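Local coordinates for protein aspergillopepsin-2 heavy chain (Aspergillus niger var. macrosporus, PDB 1Y43) that forms, together with a light chain, an acid protease of the glutamic peptidase (G1) family that cleaves peptide bonds within proteins, at residues Gly12-Thr17 / Glu102-Trp107; Glu19-Gln24 / Tyr42-Asp47; Ser8-Ile13 / Ile108-Glu113; Ile63-Glu68 / Ala77-Leu82; Ala122-Val127 / Val168-Val173. One frame throughout, in Å; residues are numbered along the deposited sequence.

Contact 1: Gly12-Thr17 / Glu102-Trp107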
# COMPACT_ATOMS: atom_id res chain seq x y z
N GLY B 12 -4.21 -3.12 -0.68
CA GLY B 12 -4.22 -4.41 -1.33
C GLY B 12 -5.11 -5.45 -0.70
O GLY B 12 -5.73 -5.22 0.34
N ILE B 13 -5.25 -6.55 -1.43
CA ILE B 13 -6.03 -7.70 -1.00
C ILE B 13 -5.04 -8.88 -0.86
O ILE B 13 -4.22 -9.12 -1.76
CB ILE B 13 -7.11 -8.07 -2.04
CG1 ILE B 13 -8.14 -6.93 -2.13
CG2 ILE B 13 -7.79 -9.40 -1.68
CD1 ILE B 13 -9.21 -7.13 -3.20
N ASP B 14 -5.10 -9.54 0.29
CA ASP B 14 -4.28 -10.70 0.62
C ASP B 14 -2.81 -10.45 0.87
O ASP B 14 -2.37 -9.30 0.93
CB ASP B 14 -4.52 -11.82 -0.41
CG ASP B 14 -5.95 -12.34 -0.37
OD1 ASP B 14 -6.55 -12.33 0.72
OD2 ASP B 14 -6.48 -12.74 -1.42
N GLY B 15 -2.08 -11.52 1.16
CA GLY B 15 -0.66 -11.39 1.44
C GLY B 15 -0.26 -11.58 2.90
O GLY B 15 0.92 -11.77 3.18
N ASP B 16 -1.21 -11.51 3.83
CA ASP B 16 -0.88 -11.68 5.24
C ASP B 16 -1.17 -13.12 5.68
O ASP B 16 -0.26 -13.85 6.06
CB ASP B 16 -1.61 -10.67 6.12
CG ASP B 16 -1.21 -10.77 7.58
OD1 ASP B 16 -0.23 -11.46 7.92
OD2 ASP B 16 -1.88 -10.13 8.41
N THR B 17 -2.45 -13.52 5.67
CA THR B 17 -2.82 -14.89 6.03
C THR B 17 -3.09 -15.72 4.78
O THR B 17 -3.36 -16.92 4.86
CB THR B 17 -4.05 -14.94 6.97
OG1 THR B 17 -5.17 -14.32 6.34
CG2 THR B 17 -3.75 -14.23 8.28
N GLU B 102 -9.01 -13.76 -0.82
CA GLU B 102 -9.92 -12.67 -0.46
C GLU B 102 -10.17 -12.62 1.05
O GLU B 102 -11.25 -12.26 1.51
CB GLU B 102 -11.22 -12.74 -1.28
CG GLU B 102 -10.96 -12.58 -2.77
CD GLU B 102 -12.22 -12.57 -3.62
OE1 GLU B 102 -13.31 -12.90 -3.12
OE2 GLU B 102 -12.09 -12.21 -4.81
N THR B 103 -9.12 -12.95 1.81
CA THR B 103 -9.21 -12.96 3.27
C THR B 103 -8.54 -11.78 3.96
O THR B 103 -8.71 -11.61 5.16
CB THR B 103 -8.69 -14.29 3.86
OG1 THR B 103 -7.35 -14.52 3.43
CG2 THR B 103 -9.57 -15.46 3.41
N ASN B 104 -7.74 -11.01 3.24
CA ASN B 104 -7.10 -9.83 3.85
C ASN B 104 -7.33 -8.58 2.99
O ASN B 104 -7.34 -8.66 1.76
CB ASN B 104 -5.58 -9.98 3.95
CG ASN B 104 -5.12 -11.29 4.52
OD1 ASN B 104 -4.07 -11.79 4.13
ND2 ASN B 104 -5.88 -11.83 5.47
N ALA B 105 -7.58 -7.45 3.65
CA ALA B 105 -7.75 -6.15 2.99
C ALA B 105 -6.81 -5.28 3.83
O ALA B 105 -6.89 -5.30 5.05
CB ALA B 105 -9.19 -5.64 3.11
N GLU B 106 -5.93 -4.52 3.19
CA GLU B 106 -4.96 -3.73 3.97
C GLU B 106 -4.55 -2.39 3.38
O GLU B 106 -4.70 -2.17 2.19
CB GLU B 106 -3.71 -4.59 4.25
CG GLU B 106 -2.93 -5.02 3.00
CD GLU B 106 -3.28 -6.42 2.48
OE1 GLU B 106 -3.95 -7.20 3.17
OE2 GLU B 106 -2.88 -6.72 1.34
N TRP B 107 -4.08 -1.51 4.28
CA TRP B 107 -3.59 -0.16 3.98
C TRP B 107 -2.20 -0.22 4.61
O TRP B 107 -2.07 -0.25 5.84
CB TRP B 107 -4.47 0.88 4.68
CG TRP B 107 -5.90 0.85 4.21
CD1 TRP B 107 -6.44 1.55 3.18
CD2 TRP B 107 -6.95 0.03 4.75
NE1 TRP B 107 -7.78 1.21 3.05
CE2 TRP B 107 -8.11 0.29 3.99
CE3 TRP B 107 -7.02 -0.90 5.81
CZ2 TRP B 107 -9.34 -0.35 4.25
CZ3 TRP B 107 -8.24 -1.53 6.06
CH2 TRP B 107 -9.38 -1.25 5.28
O HOH W 1 -7.34 -15.77 6.56

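Contact 2: Glu19-Gln24 / Tyr42-Asp47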
# COMPACT_ATOMS: atom_id res chain seq x y z
N GLU B 19 -1.28 -16.69 1.41
CA GLU B 19 0.06 -16.66 0.82
C GLU B 19 0.22 -16.82 -0.69
O GLU B 19 1.32 -16.63 -1.20
CB GLU B 19 0.93 -17.75 1.45
CG GLU B 19 0.68 -18.01 2.93
CD GLU B 19 1.15 -16.88 3.81
OE1 GLU B 19 2.21 -16.28 3.51
OE2 GLU B 19 0.47 -16.61 4.83
N THR B 20 -0.84 -17.16 -1.39
CA THR B 20 -0.71 -17.41 -2.82
C THR B 20 -0.70 -16.20 -3.77
O THR B 20 -0.27 -16.33 -4.92
CB THR B 20 -1.76 -18.43 -3.24
OG1 THR B 20 -3.04 -18.01 -2.74
CG2 THR B 20 -1.43 -19.82 -2.64
N ALA B 21 -1.14 -15.03 -3.29
CA ALA B 21 -1.16 -13.84 -4.12
C ALA B 21 -1.43 -12.58 -3.32
O ALA B 21 -1.82 -12.65 -2.16
CB ALA B 21 -2.23 -13.96 -5.20
N ILE B 22 -1.16 -11.46 -3.97
CA ILE B 22 -1.42 -10.14 -3.42
C ILE B 22 -1.76 -9.25 -4.60
O ILE B 22 -0.99 -9.18 -5.57
CB ILE B 22 -0.22 -9.46 -2.74
CG1 ILE B 22 0.50 -10.39 -1.77
CG2 ILE B 22 -0.72 -8.21 -1.98
CD1 ILE B 22 1.64 -9.73 -1.02
N LEU B 23 -2.93 -8.62 -4.56
CA LEU B 23 -3.34 -7.67 -5.59
C LEU B 23 -3.10 -6.33 -4.88
O LEU B 23 -3.78 -6.01 -3.89
CB LEU B 23 -4.81 -7.85 -5.96
CG LEU B 23 -5.48 -6.71 -6.74
CD1 LEU B 23 -4.70 -6.36 -8.01
CD2 LEU B 23 -6.91 -7.10 -7.07
N GLN B 24 -2.17 -5.52 -5.40
CA GLN B 24 -1.84 -4.27 -4.73
C GLN B 24 -1.43 -3.18 -5.70
O GLN B 24 -1.03 -3.45 -6.84
CB GLN B 24 -0.68 -4.51 -3.77
CG GLN B 24 0.48 -5.23 -4.44
CD GLN B 24 1.61 -5.63 -3.50
OE1 GLN B 24 1.73 -5.15 -2.37
NE2 GLN B 24 2.44 -6.50 -4.02
N TYR B 42 1.77 -1.09 -9.91
CA TYR B 42 0.76 -2.11 -9.62
C TYR B 42 1.47 -3.45 -9.58
O TYR B 42 2.55 -3.61 -10.16
CB TYR B 42 -0.36 -2.16 -10.67
CG TYR B 42 0.11 -2.51 -12.06
CD1 TYR B 42 0.28 -3.84 -12.46
CD2 TYR B 42 0.41 -1.49 -12.98
CE1 TYR B 42 0.73 -4.15 -13.73
CE2 TYR B 42 0.86 -1.78 -14.26
CZ TYR B 42 1.02 -3.11 -14.63
OH TYR B 42 1.47 -3.40 -15.89
N GLU B 43 0.86 -4.43 -8.92
CA GLU B 43 1.45 -5.75 -8.84
C GLU B 43 0.45 -6.80 -8.42
O GLU B 43 -0.40 -6.56 -7.56
CB GLU B 43 2.61 -5.76 -7.82
CG GLU B 43 3.20 -7.17 -7.59
CD GLU B 43 4.53 -7.16 -6.86
OE1 GLU B 43 4.87 -6.17 -6.18
OE2 GLU B 43 5.27 -8.16 -7.01
N TRP B 44 0.49 -7.93 -9.10
CA TRP B 44 -0.33 -9.06 -8.73
C TRP B 44 0.71 -10.13 -8.39
O TRP B 44 1.15 -10.90 -9.25
CB TRP B 44 -1.26 -9.52 -9.86
CG TRP B 44 -2.26 -10.58 -9.40
CD1 TRP B 44 -1.99 -11.77 -8.76
CD2 TRP B 44 -3.68 -10.51 -9.51
NE1 TRP B 44 -3.15 -12.43 -8.47
CE2 TRP B 44 -4.21 -11.68 -8.92
CE3 TRP B 44 -4.58 -9.57 -10.05
CZ2 TRP B 44 -5.59 -11.94 -8.85
CZ3 TRP B 44 -5.94 -9.83 -9.98
CH2 TRP B 44 -6.43 -11.00 -9.38
N TYR B 45 1.19 -10.09 -7.15
CA TYR B 45 2.18 -11.04 -6.67
C TYR B 45 1.63 -12.45 -6.89
O TYR B 45 0.46 -12.69 -6.64
CB TYR B 45 2.42 -10.77 -5.18
CG TYR B 45 3.34 -11.74 -4.49
CD1 TYR B 45 2.86 -12.93 -3.95
CD2 TYR B 45 4.70 -11.46 -4.37
CE1 TYR B 45 3.70 -13.84 -3.31
CE2 TYR B 45 5.57 -12.36 -3.72
CZ TYR B 45 5.06 -13.55 -3.20
OH TYR B 45 5.91 -14.45 -2.58
N PRO B 46 2.49 -13.43 -7.24
CA PRO B 46 3.94 -13.42 -7.45
C PRO B 46 4.55 -12.84 -8.72
O PRO B 46 5.75 -12.99 -8.93
CB PRO B 46 4.33 -14.88 -7.26
CG PRO B 46 3.21 -15.57 -7.90
CD PRO B 46 1.98 -14.81 -7.40
N ASP B 47 3.76 -12.20 -9.57
CA ASP B 47 4.32 -11.56 -10.76
C ASP B 47 5.05 -10.31 -10.25
O ASP B 47 4.88 -9.90 -9.10
CB ASP B 47 3.20 -11.16 -11.72
CG ASP B 47 3.69 -10.84 -13.14
OD1 ASP B 47 4.91 -10.84 -13.41
OD2 ASP B 47 2.82 -10.58 -14.00
O HOH W 2 4.70 -7.51 -3.27

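Contact 3: Ser8-Ile13 / Ile108-Glu113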
# COMPACT_ATOMS: atom_id res chain seq x y z
N SER B 8 7.11 2.87 0.68
CA SER B 8 5.99 2.77 -0.25
C SER B 8 4.68 2.77 0.55
O SER B 8 4.67 2.40 1.74
CB SER B 8 6.10 1.47 -1.06
OG SER B 8 5.88 0.34 -0.24
N ALA B 9 3.61 3.20 -0.08
CA ALA B 9 2.29 3.20 0.55
C ALA B 9 1.39 2.56 -0.49
O ALA B 9 1.41 2.94 -1.67
CB ALA B 9 1.83 4.62 0.85
N TRP B 10 0.58 1.60 -0.06
CA TRP B 10 -0.31 0.92 -0.98
C TRP B 10 -1.53 0.31 -0.29
O TRP B 10 -1.60 0.26 0.93
CB TRP B 10 0.47 -0.20 -1.70
CG TRP B 10 1.22 -1.14 -0.79
CD1 TRP B 10 2.51 -1.01 -0.35
CD2 TRP B 10 0.75 -2.39 -0.26
NE1 TRP B 10 2.87 -2.10 0.40
CE2 TRP B 10 1.81 -2.96 0.47
CE3 TRP B 10 -0.47 -3.08 -0.35
CZ2 TRP B 10 1.70 -4.20 1.11
CZ3 TRP B 10 -0.58 -4.32 0.30
CH2 TRP B 10 0.50 -4.86 1.01
N VAL B 11 -2.53 -0.06 -1.09
CA VAL B 11 -3.70 -0.77 -0.58
C VAL B 11 -3.69 -2.10 -1.32
O VAL B 11 -3.18 -2.20 -2.46
CB VAL B 11 -5.05 -0.03 -0.83
CG1 VAL B 11 -5.08 1.27 -0.08
CG2 VAL B 11 -5.31 0.15 -2.32
N GLY B 12 -4.21 -3.12 -0.68
CA GLY B 12 -4.22 -4.41 -1.33
C GLY B 12 -5.11 -5.45 -0.70
O GLY B 12 -5.73 -5.22 0.34
N ILE B 13 -5.25 -6.55 -1.43
CA ILE B 13 -6.03 -7.70 -1.00
C ILE B 13 -5.04 -8.88 -0.86
O ILE B 13 -4.22 -9.12 -1.76
CB ILE B 13 -7.11 -8.07 -2.04
CG1 ILE B 13 -8.14 -6.93 -2.13
CG2 ILE B 13 -7.79 -9.40 -1.68
CD1 ILE B 13 -9.21 -7.13 -3.20
N ILE B 108 -1.16 -0.20 3.77
CA ILE B 108 0.20 -0.41 4.25
C ILE B 108 1.28 0.56 3.76
O ILE B 108 1.21 1.09 2.66
CB ILE B 108 0.66 -1.84 3.78
CG1 ILE B 108 -0.28 -2.93 4.32
CG2 ILE B 108 2.11 -2.13 4.15
CD1 ILE B 108 -0.20 -3.15 5.83
N VAL B 109 2.24 0.84 4.66
CA VAL B 109 3.44 1.61 4.35
C VAL B 109 4.52 0.52 4.52
O VAL B 109 4.64 -0.10 5.59
CB VAL B 109 3.68 2.80 5.30
CG1 VAL B 109 5.04 3.41 5.02
CG2 VAL B 109 2.61 3.87 5.08
N GLU B 110 5.27 0.27 3.47
CA GLU B 110 6.25 -0.80 3.48
C GLU B 110 7.70 -0.43 3.21
O GLU B 110 7.99 0.53 2.50
CB GLU B 110 5.82 -1.85 2.45
CG GLU B 110 6.82 -2.98 2.23
CD GLU B 110 6.35 -4.02 1.20
OE1 GLU B 110 5.22 -3.94 0.71
OE2 GLU B 110 7.15 -4.92 0.90
N ASP B 111 8.59 -1.21 3.82
CA ASP B 111 10.02 -1.08 3.57
C ASP B 111 10.21 -2.27 2.61
O ASP B 111 10.26 -3.42 3.03
CB ASP B 111 10.83 -1.28 4.85
CG ASP B 111 12.33 -1.09 4.63
OD1 ASP B 111 12.73 -0.82 3.48
OD2 ASP B 111 13.11 -1.19 5.59
N PHE B 112 10.24 -1.99 1.31
CA PHE B 112 10.34 -3.04 0.30
C PHE B 112 11.74 -3.63 0.08
O PHE B 112 12.75 -3.02 0.43
CB PHE B 112 9.71 -2.57 -1.02
CG PHE B 112 10.31 -1.31 -1.59
CD1 PHE B 112 11.42 -1.38 -2.43
CD2 PHE B 112 9.75 -0.06 -1.32
CE1 PHE B 112 11.96 -0.24 -3.01
CE2 PHE B 112 10.28 1.10 -1.89
CZ PHE B 112 11.39 1.01 -2.74
N GLU B 113 11.79 -4.83 -0.49
CA GLU B 113 13.07 -5.50 -0.76
C GLU B 113 13.73 -4.86 -1.97
O GLU B 113 13.06 -4.53 -2.95
CB GLU B 113 12.86 -6.96 -1.11
CG GLU B 113 12.06 -7.72 -0.11
CD GLU B 113 11.11 -8.69 -0.77
OE1 GLU B 113 10.77 -8.48 -1.96
OE2 GLU B 113 10.68 -9.66 -0.09
O HOH W 3 6.41 -2.14 -1.96

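Contact 4: Ile63-Glu68 / Ala77-Leu82. With SO4 (sulfate ion), chain G.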
# COMPACT_ATOMS: atom_id res chain seq x y z
N ILE B 63 -3.68 11.45 -3.59
CA ILE B 63 -3.79 10.25 -4.39
C ILE B 63 -4.88 9.34 -3.86
O ILE B 63 -5.06 9.23 -2.65
CB ILE B 63 -2.45 9.46 -4.32
CG1 ILE B 63 -1.29 10.34 -4.77
CG2 ILE B 63 -2.53 8.18 -5.13
CD1 ILE B 63 -1.41 10.92 -6.17
N LYS B 64 -5.65 8.73 -4.76
CA LYS B 64 -6.66 7.76 -4.36
C LYS B 64 -6.28 6.45 -5.03
O LYS B 64 -6.10 6.41 -6.26
CB LYS B 64 -8.07 8.19 -4.79
CG LYS B 64 -9.15 7.21 -4.37
CD LYS B 64 -10.53 7.74 -4.69
CE LYS B 64 -11.62 6.73 -4.36
NZ LYS B 64 -12.94 7.19 -4.90
N VAL B 65 -6.08 5.41 -4.24
CA VAL B 65 -5.72 4.10 -4.78
C VAL B 65 -6.83 3.10 -4.52
O VAL B 65 -7.42 3.07 -3.43
CB VAL B 65 -4.39 3.57 -4.19
CG1 VAL B 65 -3.21 4.32 -4.78
CG2 VAL B 65 -4.38 3.67 -2.66
N THR B 66 -7.06 2.22 -5.49
CA THR B 66 -8.11 1.22 -5.38
C THR B 66 -7.74 -0.08 -6.08
O THR B 66 -7.20 -0.05 -7.19
CB THR B 66 -9.39 1.73 -6.11
OG1 THR B 66 -9.80 2.98 -5.54
CG2 THR B 66 -10.52 0.72 -6.03
N VAL B 67 -7.99 -1.21 -5.42
CA VAL B 67 -7.82 -2.52 -6.05
C VAL B 67 -9.20 -3.18 -5.97
O VAL B 67 -9.94 -2.99 -4.99
CB VAL B 67 -6.76 -3.46 -5.41
CG1 VAL B 67 -5.35 -2.94 -5.67
CG2 VAL B 67 -7.02 -3.68 -3.93
N GLU B 68 -9.58 -3.89 -7.02
CA GLU B 68 -10.86 -4.57 -7.09
C GLU B 68 -10.63 -5.95 -7.69
O GLU B 68 -9.87 -6.10 -8.66
CB GLU B 68 -11.82 -3.79 -7.99
CG GLU B 68 -12.26 -2.42 -7.45
CD GLU B 68 -13.15 -1.65 -8.43
OE1 GLU B 68 -13.57 -2.24 -9.46
OE2 GLU B 68 -13.44 -0.45 -8.18
N ALA B 77 -6.28 -2.50 -10.83
CA ALA B 77 -5.57 -1.64 -9.91
C ALA B 77 -5.70 -0.24 -10.49
O ALA B 77 -5.43 -0.06 -11.69
CB ALA B 77 -4.10 -2.05 -9.82
N THR B 78 -6.08 0.72 -9.66
CA THR B 78 -6.26 2.09 -10.12
C THR B 78 -5.58 3.09 -9.21
O THR B 78 -5.64 2.98 -7.98
CB THR B 78 -7.75 2.44 -10.18
OG1 THR B 78 -8.41 1.57 -11.12
CG2 THR B 78 -7.96 3.91 -10.59
N VAL B 79 -4.89 4.05 -9.84
CA VAL B 79 -4.21 5.14 -9.14
C VAL B 79 -4.73 6.44 -9.73
O VAL B 79 -4.64 6.67 -10.95
CB VAL B 79 -2.66 5.10 -9.31
CG1 VAL B 79 -2.03 6.34 -8.66
CG2 VAL B 79 -2.08 3.82 -8.68
N GLU B 80 -5.34 7.26 -8.89
CA GLU B 80 -5.86 8.52 -9.34
C GLU B 80 -5.17 9.65 -8.60
O GLU B 80 -5.07 9.62 -7.38
CB GLU B 80 -7.35 8.60 -9.06
CG GLU B 80 -7.98 9.91 -9.51
CD GLU B 80 -9.47 9.99 -9.19
OE1 GLU B 80 -9.97 9.20 -8.35
OE2 GLU B 80 -10.14 10.88 -9.78
N ASN B 81 -4.63 10.60 -9.35
CA ASN B 81 -4.00 11.75 -8.75
C ASN B 81 -5.10 12.81 -8.75
O ASN B 81 -5.38 13.42 -9.79
CB ASN B 81 -2.80 12.21 -9.57
CG ASN B 81 -2.05 13.34 -8.91
OD1 ASN B 81 -2.64 14.18 -8.22
ND2 ASN B 81 -0.74 13.37 -9.10
N LEU B 82 -5.75 12.99 -7.61
CA LEU B 82 -6.85 13.94 -7.50
C LEU B 82 -6.44 15.37 -7.76
O LEU B 82 -7.21 16.14 -8.34
CB LEU B 82 -7.50 13.81 -6.12
CG LEU B 82 -8.01 12.40 -5.82
CD1 LEU B 82 -8.58 12.31 -4.43
CD2 LEU B 82 -9.06 12.03 -6.85
S SO4 G . -13.42 9.16 -7.88
O1 SO4 G . -12.85 10.05 -8.97
O2 SO4 G . -13.06 9.76 -6.53
O3 SO4 G . -14.93 9.10 -8.01
O4 SO4 G . -12.84 7.78 -7.99

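Contact 5: Ala122-Val127 / Val168-Val173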
# COMPACT_ATOMS: atom_id res chain seq x y z
N ALA B 122 13.13 5.30 4.40
CA ALA B 122 13.02 6.75 4.44
C ALA B 122 12.15 7.30 5.58
O ALA B 122 11.21 6.66 6.03
CB ALA B 122 12.48 7.26 3.11
N ASP B 123 12.51 8.50 6.06
CA ASP B 123 11.70 9.18 7.07
C ASP B 123 10.67 9.96 6.23
O ASP B 123 10.99 10.96 5.60
CB ASP B 123 12.54 10.15 7.90
CG ASP B 123 11.72 10.89 8.95
OD1 ASP B 123 10.47 10.85 8.91
OD2 ASP B 123 12.34 11.52 9.83
N PHE B 124 9.44 9.46 6.22
CA PHE B 124 8.35 10.06 5.45
C PHE B 124 7.45 10.95 6.31
O PHE B 124 6.40 11.39 5.84
CB PHE B 124 7.50 8.95 4.80
CG PHE B 124 7.09 7.87 5.77
CD1 PHE B 124 5.96 8.03 6.57
CD2 PHE B 124 7.85 6.72 5.92
CE1 PHE B 124 5.61 7.05 7.51
CE2 PHE B 124 7.51 5.75 6.85
CZ PHE B 124 6.39 5.91 7.64
N GLY B 125 7.83 11.17 7.57
CA GLY B 125 7.02 11.98 8.46
C GLY B 125 5.83 11.16 8.91
O GLY B 125 5.93 10.35 9.83
N SER B 126 4.73 11.30 8.19
CA SER B 126 3.52 10.55 8.52
C SER B 126 2.72 10.37 7.23
O SER B 126 2.85 11.17 6.30
CB SER B 126 2.70 11.34 9.55
OG SER B 126 1.76 10.52 10.16
N VAL B 127 1.98 9.27 7.15
CA VAL B 127 1.11 9.00 6.01
C VAL B 127 -0.25 8.65 6.60
O VAL B 127 -0.34 7.82 7.50
CB VAL B 127 1.59 7.80 5.14
CG1 VAL B 127 0.51 7.41 4.14
CG2 VAL B 127 2.87 8.15 4.40
N VAL B 168 -6.27 5.42 8.67
CA VAL B 168 -5.11 4.71 9.17
C VAL B 168 -3.95 5.71 9.08
O VAL B 168 -3.72 6.26 8.01
CB VAL B 168 -4.78 3.49 8.29
CG1 VAL B 168 -3.56 2.75 8.83
CG2 VAL B 168 -5.97 2.56 8.19
N THR B 169 -3.25 5.94 10.18
CA THR B 169 -2.12 6.86 10.17
C THR B 169 -0.85 6.11 10.58
O THR B 169 -0.85 5.41 11.60
CB THR B 169 -2.33 8.04 11.17
OG1 THR B 169 -3.45 8.82 10.76
CG2 THR B 169 -1.09 8.92 11.23
N VAL B 170 0.18 6.20 9.75
CA VAL B 170 1.47 5.57 10.03
C VAL B 170 2.47 6.69 10.18
O VAL B 170 2.64 7.52 9.28
CB VAL B 170 1.94 4.64 8.87
CG1 VAL B 170 3.29 4.01 9.21
CG2 VAL B 170 0.90 3.57 8.58
N THR B 171 3.13 6.74 11.33
CA THR B 171 4.12 7.78 11.61
C THR B 171 5.51 7.18 11.76
O THR B 171 5.70 6.11 12.36
CB THR B 171 3.78 8.52 12.91
OG1 THR B 171 2.44 9.02 12.83
CG2 THR B 171 4.75 9.66 13.10
N TYR B 172 6.49 7.84 11.15
CA TYR B 172 7.87 7.38 11.23
C TYR B 172 8.44 7.73 12.61
O TYR B 172 8.23 8.83 13.13
CB TYR B 172 8.70 8.01 10.11
CG TYR B 172 10.17 7.59 10.16
CD1 TYR B 172 10.61 6.47 9.49
CD2 TYR B 172 11.09 8.32 10.90
CE1 TYR B 172 11.93 6.05 9.56
CE2 TYR B 172 12.42 7.93 10.98
CZ TYR B 172 12.83 6.78 10.30
OH TYR B 172 14.14 6.37 10.35
N VAL B 173 9.14 6.77 13.20
CA VAL B 173 9.76 6.91 14.52
C VAL B 173 11.28 6.77 14.33
O VAL B 173 11.71 5.76 13.73
CB VAL B 173 9.28 5.77 15.48
CG1 VAL B 173 9.92 5.91 16.82
CG2 VAL B 173 7.79 5.75 15.60
OXT VAL B 173 12.03 7.66 14.78
O HOH W 4 7.94 11.36 11.81

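Contact 1: Gly12-Thr17 / Glu102-Trp107
G12 and I13 form a short antiparallel ladder with E106 and A105 where strand 4-13 ends and strand 104-114 begins. Beyond it, the loop 14-17 and residues 102-104 are laced together mainly by side chains that bond to backbone. G12-E106 is the hydrogen-bonded pair, I13-A105 the non-hydrogen-bonded one. D14 N then donates to N104 O at 2.8 Å, coming from above the carbonyl plane. The D14 carboxylate faces the peptide nitrogens of residues 102-104. D14 OD2 takes E102 N at 2.8 Å on its syn lone pair. D14 OD1 takes T103 N at 2.9 Å, also syn, and N104 N at 3.1 Å nearly along the C-O bond. N104 answers. D16 N (2.9 Å) and T17 N (2.8 Å) reach N104 OD1 from the same face of the amide. N104 ND2 gives a bond of 2.7 Å to T17 OG1, which lies in the amide plane. This fixes the rotation of the amide. The disulfide C18-C101 lies beside these bonds, and C101 N also donates to D14 OD2. Strand 22-32 flanks I13 through L23, V67 of strand 62-69 covers the I13 side chain, and a strand of the second protein chain pairs with residues 104-107.

Contact 2: Glu19-Gln24 / Tyr42-Asp47
Y42 meets Q24 through backbone: Y42 CA points its hydrogen at Q24 O, 3.6 Å away. Its ring leads off to stack on H90. E43 and Q24 form a hydrogen-bonded pair, with Q24 N to E43 O and E43 N to Q24 O both at 3.0 Å. Their side chains lie side by side and point the same way, with amide and carboxylate planes 32° apart. Q24 NE2 is not well aimed at E43 OE1. A water accepts from Q24 NE2 at 2.6 Å and donates weakly to E43 OE1. W44 faces L23 in the non-hydrogen-bonded pair. Strands 22-32 and 35-45 make an antiparallel beta hairpin, and these pairs lie at its open end. L23 CB lies over one face of the W44 indole, and L23 CD1 touches W44 CE3 at 3.8 Å. A21 CB reaches W44 NE1 at 3.7 Å, while that N-H bonds to G98 O. Y45 N donates to I22 O at 2.8 Å, and the return bond from I22 N is weak. Y45 CB packs on I22 CB, and A21 CA sits at the ring edge. P46 follows a cis peptide bond. Its CB lies over the centre of the Y45 ring, and its CD touches T20 O. D47 N turns back to W44 O at 2.9 Å, and D47 OD1 bonds to Y50 OH.

Contact 3: Ser8-Ile13 / Ile108-Glu113
S8, A9 and W10 run antiparallel to E110, V109 and I108, with the strand axes 4.6 Å apart at 147°. S8-E110 and W10-I108 are hydrogen-bonded pairs. A9-V109 between them is non-hydrogen-bonded. The bond from I108 N to W10 O is almost straight. With CG between the backbone N and the carbonyl carbon (chi1 52°), the W10 indole lies alongside I108, pointing the same way. I108 CB lies over one face of the six-membered ring, 3.8 Å from its centroid, in a CH-pi contact. W10 NE1 donates to E110 OE1 at 3.0 Å, on the anti lone pair, in a bent bond (132°). The S8 hydroxyl lies in the indole plane at its edge, and S8 CB touches F112 CD2 at 4.0 Å. On the other face, A9 CB and V109 CG2 pack more loosely, at 4.4 Å. A strand of the second protein chain pairs antiparallel with 108-110. The pair lies within one sheet of the beta sandwich expected for this concanavalin-clan family.

Contact 4: Ile63-Glu68 / Ala77-Leu82
K64 holds a sulfate ion, probably from the crystallisation liquor, that also lies close to E80 across the pair. The two residues face each other in the antiparallel beta hairpin of strands 62-69 and 74-81. The K64 chain is fully extended, and NZ donates to sulfate O2 at 3.0 Å and weakly to O4. E80 OE2 lies 2.9 Å from sulfate O1. K64 NZ and E80 OE1 stay 5.0 Å apart, so they form no salt bridge. Below these ends the backbone pairing is regular. K64-E80 and T66-T78 are hydrogen-bonded pairs. K64 N to E80 O is 2.8 Å, and T78 N to T66 O is also 2.8 Å. I63-N81, V65-V79 and V67-A77 are the non-hydrogen-bonded pairs. One face carries K64, T66, T78 and E80. T78 OG1 bonds to T89 OG1, and T66 OG1 to a polar side chain of the second protein chain. The other face is buried and mostly apolar. There V65 and V79 lie side by side, with V65 CG1 touching V79 CG2 at 4.1 Å. V65 packs on V11 and V67 on I13 and L23, while strand 86-92 lies beyond 74-81 and a strand of the second chain pairs with 63-68. N81 ND2 bonds to T56 O and D61 OD2, which holds its amide still. I63 CD1 rests against that amide, 3.7 Å from N81 CG.

Contact 5: Ala122-Val127 / Val168-Val173
A122 O touches the ring of Y172 at CD1, 3.5 Å away. D123 CA lies over the ring centre in a CH-pi contact, 3.7 Å from the centroid. Its carboxylate stacks on the same ring, the planes 24° apart. D123 OD1 also accepts G125 N at 3.0 Å, which makes an Asx turn. F124 offers its face to the edge of Y172 in a T-shaped pair with planes at 80°. Y172 CB lies over the F124 ring, and V170 O is at its edge. G125 O takes Y172 N at 2.9 Å. A water donates to G125 O and Y172 O. S126 OG and T171 OG1 share a hydrogen bond of 3.1 Å. V127 N to V170 O and V170 N to V127 O are both 2.8 Å. Strand 126-136 starts here as the neighbour of 168-172. Strand 156-163 lies on the far side of 168-172, and V109 of strand 104-114 packs against F124, V127 and V170.

Contacts 1 and 3 share G12 and I13 and join the same two strands, 4-13 and 104-114, with centres about 11 Å apart. Contact 2 adds the next strands of that sheet, 22-32 and 35-45. Along the chain, contacts 2 and 4 are nested inside the loop that contacts 1 and 3 close, and contact 5 comes after it. Contacts 2 and 5 lie about 24 Å apart between centres. Contact 4, through V65 and V67, and contact 5 both pack on the face of this sheet that carries V11, I13 and V109, as in a two-layer beta sandwich. Strands of the second protein chain pair with 104-110 and 63-68.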